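Importin subunit beta-1 (Saccharomyces cerevisiae, PDB 5OWU) carries proteins into the nucleus as the importin beta subunit, pairing with importin alpha, which binds the classical nuclear localization signal of the cargo. Local coordinates at residues V325-Q336 with V347-F358; V370-I378 with A388-I396. One frame throughout, in Å; residues are numbered along the deposited sequence.

Contact 1 of 2, residues V325-Q336 with V347-F358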
loop_
_atom_site.group_PDB
_atom_site.type_symbol
_atom_site.label_atom_id
_atom_site.label_comp_id
_atom_site.label_asym_id
_atom_site.label_seq_id
_atom_site.Cartn_x
_atom_site.Cartn_y
_atom_site.Cartn_z
ATOM N N VAL A 325 -13.585 11.278 24.830
ATOM C CA VAL A 325 -13.244 10.058 24.099
ATOM C C VAL A 325 -12.011 9.390 24.697
ATOM O O VAL A 325 -11.981 8.168 24.891
ATOM C CB VAL A 325 -13.023 10.367 22.606
ATOM C CG1 VAL A 325 -12.486 9.148 21.888
ATOM C CG2 VAL A 325 -14.315 10.828 21.952
ATOM N N VAL A 326 -10.964 10.174 24.971
ATOM C CA VAL A 326 -9.655 9.579 25.267
ATOM C C VAL A 326 -9.676 8.730 26.529
ATOM O O VAL A 326 -9.029 7.667 26.547
ATOM C CB VAL A 326 -8.576 10.669 25.284
ATOM C CG1 VAL A 326 -7.239 10.130 25.809
ATOM C CG2 VAL A 326 -8.398 11.209 23.881
ATOM N N PRO A 327 -10.356 9.116 27.612
ATOM C CA PRO A 327 -10.392 8.225 28.787
ATOM C C PRO A 327 -10.940 6.840 28.480
ATOM O O PRO A 327 -10.448 5.837 29.024
ATOM C CB PRO A 327 -11.281 8.994 29.772
ATOM C CG PRO A 327 -11.099 10.434 29.390
ATOM C CD PRO A 327 -10.940 10.440 27.899
ATOM N N ASN A 328 -11.933 6.747 27.596
ATOM C CA ASN A 328 -12.474 5.441 27.230
ATOM C C ASN A 328 -11.470 4.613 26.422
ATOM O O ASN A 328 -11.335 3.398 26.647
ATOM C CB ASN A 328 -13.782 5.633 26.466
ATOM C CG ASN A 328 -14.862 6.286 27.320
ATOM O OD1 ASN A 328 -14.820 6.222 28.552
ATOM N ND2 ASN A 328 -15.829 6.918 26.671
ATOM N N LEU A 329 -10.754 5.241 25.480
ATOM C CA LEU A 329 -9.683 4.541 24.764
ATOM C C LEU A 329 -8.655 3.983 25.740
ATOM O O LEU A 329 -8.315 2.781 25.720
ATOM C CB LEU A 329 -8.991 5.493 23.784
ATOM C CG LEU A 329 -9.657 5.911 22.481
ATOM C CD1 LEU A 329 -8.775 6.945 21.781
ATOM C CD2 LEU A 329 -9.884 4.710 21.581
ATOM N N LEU A 330 -8.138 4.863 26.602
ATOM C CA LEU A 330 -7.159 4.448 27.597
ATOM C C LEU A 330 -7.665 3.235 28.364
ATOM O O LEU A 330 -6.938 2.252 28.547
ATOM C CB LEU A 330 -6.852 5.618 28.535
ATOM C CG LEU A 330 -6.115 6.766 27.839
ATOM C CD1 LEU A 330 -6.119 8.035 28.689
ATOM C CD2 LEU A 330 -4.683 6.357 27.511
ATOM N N ASN A 331 -8.930 3.275 28.789
ATOM C CA ASN A 331 -9.496 2.124 29.486
ATOM C C ASN A 331 -9.464 0.871 28.615
ATOM O O ASN A 331 -9.295 -0.239 29.131
ATOM C CB ASN A 331 -10.928 2.419 29.928
ATOM C CG ASN A 331 -11.587 1.223 30.592
ATOM O OD1 ASN A 331 -11.219 0.837 31.703
ATOM N ND2 ASN A 331 -12.561 0.624 29.910
ATOM N N LEU A 332 -9.633 1.020 27.299
ATOM C CA LEU A 332 -9.581 -0.150 26.434
ATOM C C LEU A 332 -8.186 -0.747 26.364
ATOM O O LEU A 332 -8.046 -1.924 26.012
ATOM C CB LEU A 332 -10.059 0.199 25.025
ATOM C CG LEU A 332 -11.539 0.551 24.875
ATOM C CD1 LEU A 332 -11.826 1.001 23.444
ATOM C CD2 LEU A 332 -12.428 -0.630 25.258
ATOM N N LEU A 333 -7.151 0.029 26.689
ATOM C CA LEU A 333 -5.797 -0.523 26.628
ATOM C C LEU A 333 -5.571 -1.699 27.577
ATOM O O LEU A 333 -4.627 -2.473 27.363
ATOM C CB LEU A 333 -4.764 0.568 26.927
ATOM C CG LEU A 333 -4.709 1.724 25.927
ATOM C CD1 LEU A 333 -3.687 2.750 26.374
ATOM C CD2 LEU A 333 -4.378 1.216 24.528
ATOM N N THR A 334 -6.391 -1.864 28.619
ATOM C CA THR A 334 -6.178 -2.935 29.588
ATOM C C THR A 334 -6.890 -4.230 29.207
ATOM O O THR A 334 -7.044 -5.114 30.057
ATOM C CB THR A 334 -6.626 -2.502 30.986
ATOM O OG1 THR A 334 -8.021 -2.171 30.966
ATOM C CG2 THR A 334 -5.814 -1.311 31.458
ATOM N N ARG A 335 -7.316 -4.365 27.956
ATOM C CA ARG A 335 -7.943 -5.587 27.471
ATOM C C ARG A 335 -6.996 -6.375 26.564
ATOM O O ARG A 335 -7.402 -6.916 25.536
ATOM C CB ARG A 335 -9.249 -5.265 26.747
ATOM C CG ARG A 335 -10.262 -4.543 27.612
ATOM C CD ARG A 335 -11.586 -4.374 26.884
ATOM N NE ARG A 335 -12.516 -3.498 27.597
ATOM C CZ ARG A 335 -13.779 -3.295 27.233
ATOM N NH1 ARG A 335 -14.276 -3.904 26.161
ATOM N NH2 ARG A 335 -14.547 -2.477 27.933
ATOM N N GLN A 336 -5.721 -6.453 26.942
ATOM C CA GLN A 336 -4.780 -7.290 26.215
ATOM C C GLN A 336 -5.124 -8.770 26.421
ATOM O O GLN A 336 -6.021 -9.130 27.186
ATOM C CB GLN A 336 -3.345 -7.026 26.673
ATOM C CG GLN A 336 -2.989 -5.558 26.927
ATOM C CD GLN A 336 -3.200 -5.145 28.374
ATOM O OE1 GLN A 336 -4.155 -5.576 29.019
ATOM N NE2 GLN A 336 -2.308 -4.305 28.891
ATOM N N VAL A 347 -9.043 -5.435 20.574
ATOM C CA VAL A 347 -9.486 -4.055 20.761
ATOM C C VAL A 347 -8.394 -3.206 21.398
ATOM O O VAL A 347 -8.323 -1.995 21.161
ATOM C CB VAL A 347 -10.781 -4.020 21.600
ATOM C CG1 VAL A 347 -10.545 -4.602 22.987
ATOM C CG2 VAL A 347 -11.320 -2.600 21.699
ATOM N N SER A 348 -7.535 -3.805 22.224
ATOM C CA SER A 348 -6.502 -3.008 22.883
ATOM C C SER A 348 -5.524 -2.436 21.862
ATOM O O SER A 348 -5.093 -1.280 21.978
ATOM C CB SER A 348 -5.770 -3.850 23.930
ATOM O OG SER A 348 -4.889 -4.773 23.314
ATOM N N MET A 349 -5.183 -3.223 20.835
ATOM C CA MET A 349 -4.297 -2.730 19.787
ATOM C C MET A 349 -4.976 -1.655 18.945
ATOM O O MET A 349 -4.343 -0.654 18.578
ATOM C CB MET A 349 -3.833 -3.894 18.911
ATOM C CG MET A 349 -2.974 -4.911 19.667
ATOM S SD MET A 349 -2.531 -6.354 18.680
ATOM C CE MET A 349 -1.577 -7.301 19.862
ATOM N N SER A 350 -6.263 -1.838 18.629
ATOM C CA SER A 350 -6.993 -0.807 17.893
ATOM C C SER A 350 -7.054 0.490 18.687
ATOM O O SER A 350 -6.931 1.584 18.122
ATOM C CB SER A 350 -8.405 -1.290 17.570
ATOM O OG SER A 350 -8.368 -2.539 16.898
ATOM N N ALA A 351 -7.259 0.383 20.001
ATOM C CA ALA A 351 -7.312 1.563 20.855
ATOM C C ALA A 351 -5.962 2.266 20.901
ATOM O O ALA A 351 -5.901 3.499 20.922
ATOM C CB ALA A 351 -7.761 1.166 22.256
ATOM N N GLY A 352 -4.869 1.502 20.920
ATOM C CA GLY A 352 -3.553 2.123 20.838
ATOM C C GLY A 352 -3.339 2.875 19.535
ATOM O O GLY A 352 -2.862 4.019 19.527
ATOM N N ALA A 353 -3.683 2.245 18.409
ATOM C CA ALA A 353 -3.539 2.936 17.130
ATOM C C ALA A 353 -4.393 4.200 17.100
ATOM O O ALA A 353 -3.963 5.254 16.603
ATOM C CB ALA A 353 -3.913 1.994 15.981
ATOM N N CYS A 354 -5.614 4.109 17.624
ATOM C CA CYS A 354 -6.490 5.271 17.661
ATOM C C CYS A 354 -5.874 6.382 18.502
ATOM O O CYS A 354 -5.844 7.547 18.092
ATOM C CB CYS A 354 -7.857 4.870 18.209
ATOM S SG CYS A 354 -9.071 6.182 18.105
ATOM N N LEU A 355 -5.363 6.032 19.682
ATOM C CA LEU A 355 -4.711 7.016 20.536
ATOM C C LEU A 355 -3.584 7.725 19.796
ATOM O O LEU A 355 -3.425 8.949 19.914
ATOM C CB LEU A 355 -4.187 6.333 21.799
ATOM C CG LEU A 355 -3.526 7.220 22.848
ATOM C CD1 LEU A 355 -4.500 8.290 23.352
ATOM C CD2 LEU A 355 -3.024 6.352 23.999
ATOM N N GLN A 356 -2.797 6.978 19.015
ATOM C CA GLN A 356 -1.724 7.624 18.261
ATOM C C GLN A 356 -2.281 8.579 17.213
ATOM O O GLN A 356 -1.706 9.653 16.976
ATOM C CB GLN A 356 -0.826 6.569 17.624
ATOM C CG GLN A 356 -0.176 5.671 18.661
ATOM C CD GLN A 356 0.668 4.573 18.047
ATOM O OE1 GLN A 356 1.195 4.721 16.944
ATOM N NE2 GLN A 356 0.802 3.458 18.765
ATOM N N LEU A 357 -3.395 8.214 16.570
ATOM C CA LEU A 357 -4.031 9.142 15.637
ATOM C C LEU A 357 -4.501 10.413 16.343
ATOM O O LEU A 357 -4.347 11.527 15.818
ATOM C CB LEU A 357 -5.206 8.458 14.936
ATOM C CG LEU A 357 -4.835 7.344 13.952
ATOM C CD1 LEU A 357 -6.076 6.603 13.480
ATOM C CD2 LEU A 357 -4.076 7.908 12.764
ATOM N N PHE A 358 -5.104 10.270 17.521
ATOM C CA PHE A 358 -5.505 11.446 18.287
ATOM C C PHE A 358 -4.309 12.342 18.565
ATOM O O PHE A 358 -4.389 13.564 18.416
ATOM C CB PHE A 358 -6.173 11.026 19.596
ATOM C CG PHE A 358 -7.674 11.034 19.538
ATOM C CD1 PHE A 358 -8.382 12.202 19.805
ATOM C CD2 PHE A 358 -8.377 9.884 19.213
ATOM C CE1 PHE A 358 -9.762 12.225 19.752
ATOM C CE2 PHE A 358 -9.763 9.895 19.157
ATOM C CZ PHE A 358 -10.458 11.068 19.428
#
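Leu329 is the knob of this contact: its side chain drops into the hole formed by Ala351, Cys354, Leu355 and Phe358, with CD1 lying 3.8 Å from Cys354 SG. Beside it the Phe358 ring takes Val326 CG2 over one face, 4.2 Å above the plane and offset toward the rim, while the Val325 and Phe358 side chains cross at about a right angle, CG1 of Val325 3.7 Å from Phe358 CZ. With an alanine at Phe358, Val325, Val326 and Leu329 CD1 would probably lose the ring they pack on, and a gap would open at this end. Ala351 CB also lies 3.7 Å from Leu332 CB, and the chains come nearest just beyond, where the CA atoms of Leu333 and Ser348 are 4.5 Å apart and Leu333 CD2 rests on the backbone at Ser348 O and Gly352 N.

Toward 335-336 the fit is looser and partly exposed. The extended Arg335 chain leans on Val347 CG1 through CB and CD, and Leu332 CD2 covers one face of its guanidinium, 3.6 Å above the plane; NH1 forms a salt bridge with Asp280 and a hydrogen bond to Ser277 O. The buried Ser348 still reaches this end, its OG hydrogen-bonded to Asn346 ND2.

The two helices, antiparallel at 142°, form HEAT 8. Helix 280-306 packs against Leu332, Val347 and Cys354, whereas helices 367-377 and 383-395 meet Val326, Leu330, Leu333 and Leu355.

Contact 2 of 2, residues V370-I378 with A388-I396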
loop_
_atom_site.group_PDB
_atom_site.type_symbol
_atom_site.label_atom_id
_atom_site.label_comp_id
_atom_site.label_asym_id
_atom_site.label_seq_id
_atom_site.Cartn_x
_atom_site.Cartn_y
_atom_site.Cartn_z
ATOM N N VAL A 370 -3.893 11.564 29.006
ATOM C CA VAL A 370 -2.941 10.461 28.883
ATOM C C VAL A 370 -1.962 10.471 30.047
ATOM O O VAL A 370 -1.740 9.445 30.693
ATOM C CB VAL A 370 -2.207 10.521 27.535
ATOM C CG1 VAL A 370 -1.095 9.478 27.493
ATOM C CG2 VAL A 370 -3.197 10.301 26.399
ATOM N N LEU A 371 -1.359 11.625 30.331
ATOM C CA LEU A 371 -0.407 11.696 31.433
ATOM C C LEU A 371 -1.068 11.322 32.752
ATOM O O LEU A 371 -0.444 10.684 33.611
ATOM C CB LEU A 371 0.206 13.095 31.508
ATOM C CG LEU A 371 1.129 13.440 30.338
ATOM C CD1 LEU A 371 1.517 14.910 30.381
ATOM C CD2 LEU A 371 2.377 12.538 30.343
ATOM N N GLU A 372 -2.337 11.695 32.930
ATOM C CA GLU A 372 -3.051 11.269 34.129
ATOM C C GLU A 372 -3.142 9.747 34.194
ATOM O O GLU A 372 -2.838 9.136 35.229
ATOM C CB GLU A 372 -4.446 11.900 34.164
ATOM C CG GLU A 372 -5.122 11.799 35.527
ATOM C CD GLU A 372 -6.571 12.248 35.509
ATOM O OE1 GLU A 372 -6.946 13.042 34.616
ATOM O OE2 GLU A 372 -7.335 11.796 36.390
ATOM N N PHE A 373 -3.552 9.115 33.089
ATOM C CA PHE A 373 -3.620 7.653 33.042
ATOM C C PHE A 373 -2.257 7.013 33.333
ATOM O O PHE A 373 -2.150 6.062 34.124
ATOM C CB PHE A 373 -4.146 7.230 31.672
ATOM C CG PHE A 373 -4.301 5.756 31.507
ATOM C CD1 PHE A 373 -5.464 5.123 31.914
ATOM C CD2 PHE A 373 -3.293 4.999 30.929
ATOM C CE1 PHE A 373 -5.617 3.764 31.755
ATOM C CE2 PHE A 373 -3.441 3.635 30.771
ATOM C CZ PHE A 373 -4.606 3.018 31.190
ATOM N N VAL A 374 -1.201 7.525 32.698
ATOM C CA VAL A 374 0.140 6.983 32.903
ATOM C C VAL A 374 0.509 7.051 34.379
ATOM O O VAL A 374 0.921 6.051 34.981
ATOM C CB VAL A 374 1.164 7.736 32.031
ATOM C CG1 VAL A 374 2.589 7.271 32.329
ATOM C CG2 VAL A 374 0.856 7.541 30.571
ATOM N N GLU A 375 0.360 8.238 34.980
ATOM C CA GLU A 375 0.680 8.417 36.395
ATOM C C GLU A 375 -0.107 7.445 37.261
ATOM O O GLU A 375 0.432 6.870 38.212
ATOM C CB GLU A 375 0.392 9.863 36.817
ATOM C CG GLU A 375 0.573 10.143 38.313
ATOM C CD GLU A 375 0.260 11.585 38.690
ATOM O OE1 GLU A 375 -0.879 12.043 38.443
ATOM O OE2 GLU A 375 1.158 12.262 39.232
ATOM N N GLN A 376 -1.379 7.230 36.932
ATOM C CA GLN A 376 -2.200 6.352 37.756
ATOM C C GLN A 376 -1.783 4.892 37.631
ATOM O O GLN A 376 -1.980 4.117 38.573
ATOM C CB GLN A 376 -3.677 6.503 37.379
ATOM C CG GLN A 376 -4.622 6.481 38.566
ATOM C CD GLN A 376 -4.478 7.715 39.440
ATOM O OE1 GLN A 376 -4.761 8.837 39.007
ATOM N NE2 GLN A 376 -4.021 7.518 40.673
ATOM N N ASN A 377 -1.202 4.487 36.495
ATOM C CA ASN A 377 -1.062 3.064 36.209
ATOM C C ASN A 377 0.365 2.550 36.063
ATOM O O ASN A 377 0.562 1.330 36.091
ATOM C CB ASN A 377 -1.856 2.713 34.942
ATOM C CG ASN A 377 -3.349 2.790 35.170
ATOM O OD1 ASN A 377 -3.938 1.892 35.768
ATOM N ND2 ASN A 377 -3.966 3.876 34.721
ATOM N N ILE A 378 1.371 3.415 35.943
ATOM C CA ILE A 378 2.700 2.901 35.641
ATOM C C ILE A 378 3.292 2.119 36.815
ATOM O O ILE A 378 4.194 1.296 36.606
ATOM C CB ILE A 378 3.608 4.061 35.190
ATOM C CG1 ILE A 378 4.893 3.527 34.571
ATOM C CG2 ILE A 378 3.912 4.999 36.347
ATOM C CD1 ILE A 378 5.505 4.481 33.594
ATOM N N ALA A 388 -0.448 -1.040 29.848
ATOM C CA ALA A 388 -1.273 0.032 29.299
ATOM C C ALA A 388 -0.605 1.390 29.484
ATOM O O ALA A 388 -0.649 2.239 28.587
ATOM C CB ALA A 388 -2.654 0.019 29.957
ATOM N N ALA A 389 0.034 1.609 30.633
ATOM C CA ALA A 389 0.650 2.906 30.901
ATOM C C ALA A 389 1.775 3.197 29.914
ATOM O O ALA A 389 1.820 4.281 29.315
ATOM C CB ALA A 389 1.161 2.955 32.344
ATOM N N VAL A 390 2.704 2.247 29.726
ATOM C CA VAL A 390 3.784 2.527 28.771
ATOM C C VAL A 390 3.250 2.569 27.341
ATOM O O VAL A 390 3.774 3.311 26.499
ATOM C CB VAL A 390 4.960 1.528 28.891
ATOM C CG1 VAL A 390 5.791 1.818 30.112
ATOM C CG2 VAL A 390 4.474 0.076 28.900
ATOM N N MET A 391 2.229 1.774 27.027
ATOM C CA MET A 391 1.611 1.859 25.708
ATOM C C MET A 391 1.079 3.264 25.446
ATOM O O MET A 391 1.286 3.831 24.364
ATOM C CB MET A 391 0.485 0.826 25.580
ATOM C CG MET A 391 -0.215 0.835 24.216
ATOM S SD MET A 391 0.904 0.443 22.842
ATOM C CE MET A 391 -0.098 1.000 21.472
ATOM N N ALA A 392 0.383 3.843 26.429
ATOM C CA ALA A 392 -0.172 5.182 26.263
ATOM C C ALA A 392 0.939 6.221 26.133
ATOM O O ALA A 392 0.909 7.090 25.237
ATOM C CB ALA A 392 -1.096 5.504 27.443
ATOM N N PHE A 393 1.954 6.129 26.999
ATOM C CA PHE A 393 3.028 7.110 26.940
ATOM C C PHE A 393 3.717 7.069 25.586
ATOM O O PHE A 393 3.907 8.105 24.940
ATOM C CB PHE A 393 4.040 6.878 28.058
ATOM C CG PHE A 393 4.992 8.020 28.228
ATOM C CD1 PHE A 393 6.153 8.079 27.491
ATOM C CD2 PHE A 393 4.708 9.049 29.105
ATOM C CE1 PHE A 393 7.030 9.139 27.638
ATOM C CE2 PHE A 393 5.570 10.108 29.252
ATOM C CZ PHE A 393 6.734 10.156 28.519
ATOM N N GLY A 394 4.086 5.873 25.129
ATOM C CA GLY A 394 4.701 5.759 23.822
ATOM C C GLY A 394 3.787 6.246 22.717
ATOM O O GLY A 394 4.251 6.820 21.729
ATOM N N SER A 395 2.478 6.052 22.884
ATOM C CA SER A 395 1.513 6.460 21.869
ATOM C C SER A 395 1.325 7.969 21.773
ATOM O O SER A 395 0.716 8.419 20.796
ATOM C CB SER A 395 0.156 5.809 22.134
ATOM O OG SER A 395 0.189 4.426 21.843
ATOM N N ILE A 396 1.800 8.764 22.736
ATOM C CA ILE A 396 1.698 10.222 22.585
ATOM C C ILE A 396 3.044 10.875 22.242
ATOM O O ILE A 396 3.177 12.093 22.348
ATOM C CB ILE A 396 1.063 10.888 23.821
ATOM C CG1 ILE A 396 1.889 10.646 25.086
ATOM C CG2 ILE A 396 -0.372 10.397 24.000
ATOM C CD1 ILE A 396 1.534 11.579 26.237
#
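Val370 and Ile396 reach for each other tip to tip, Val370 CG1 coming to 3.6 Å from Ile396 CD1. Two side-chain shapes make this meeting: Val370 holds CG1 anti to its backbone N (chi1 173°), and Ile396 sets CG1 between its own N and carbonyl carbon and continues extended to CD1, while its CG2 touches both methyls of Val370. Next to them Leu371 runs obliquely to Phe393, and its CD2 branch touches the ring at CE2.

Further along, Phe373 extends toward helix 383-395 and presents its edge to Ala388, whose CB lies near the ring plane at 3.8 Å from CZ. One face of the same ring carries Asn377 ND2, 3.3 Å above the plane and offset toward the rim. ND2 of Asn377 donates an N-H to Phe373 O one turn back (2.9 Å), the donor lying 25° off the carbonyl plane, while Asn377 OD1 accepts from Asn385; the two bonds together should fix the rotation of the amide.

Val374 fills the middle, its CG2 3.6 Å from Ala389 O; at the far end Ala389 CB rests 3.6 Å from Ile378 N. The CA atoms of Val374 and Ala389 are 4.6 Å apart, a distance that the alanine's lone methyl permits.

The helices pair antiparallel at 151° as HEAT 9, and helix 402-418 takes up Leu371, Ile378 and Phe393 beyond them. What joins the two is apolar: methyls and ring carbons meet one another and the facing backbone, and the polar groups that bond do so within their own segment or with residues outside. The pairing thus probably depends on close fit and burial of apolar surface, with Ala389 allowing the near approach at Val374.

Contacts 1 and 2 are the antiparallel helix pairs of two successive HEAT repeats, with centres 11 Å apart, and helix 347-362 is followed directly in the chain by helix 367-377. Both are buried and apolar at heart, but contact 1 covers more surface, 660 against 487 Å². Of the residues that touch, the partly exposed ones are Arg335 and Gln336 in contact 1, where the guanidinium of Arg335 finds its polar partners outside the pair, and Leu371, Phe373, Asn377 and Ile378 in contact 2. Between the repeats, Leu330 packs on Phe373 and Ala392, and Gln356 NE2 probably donates to Ser395 OG, adding a polar tie to the stacking.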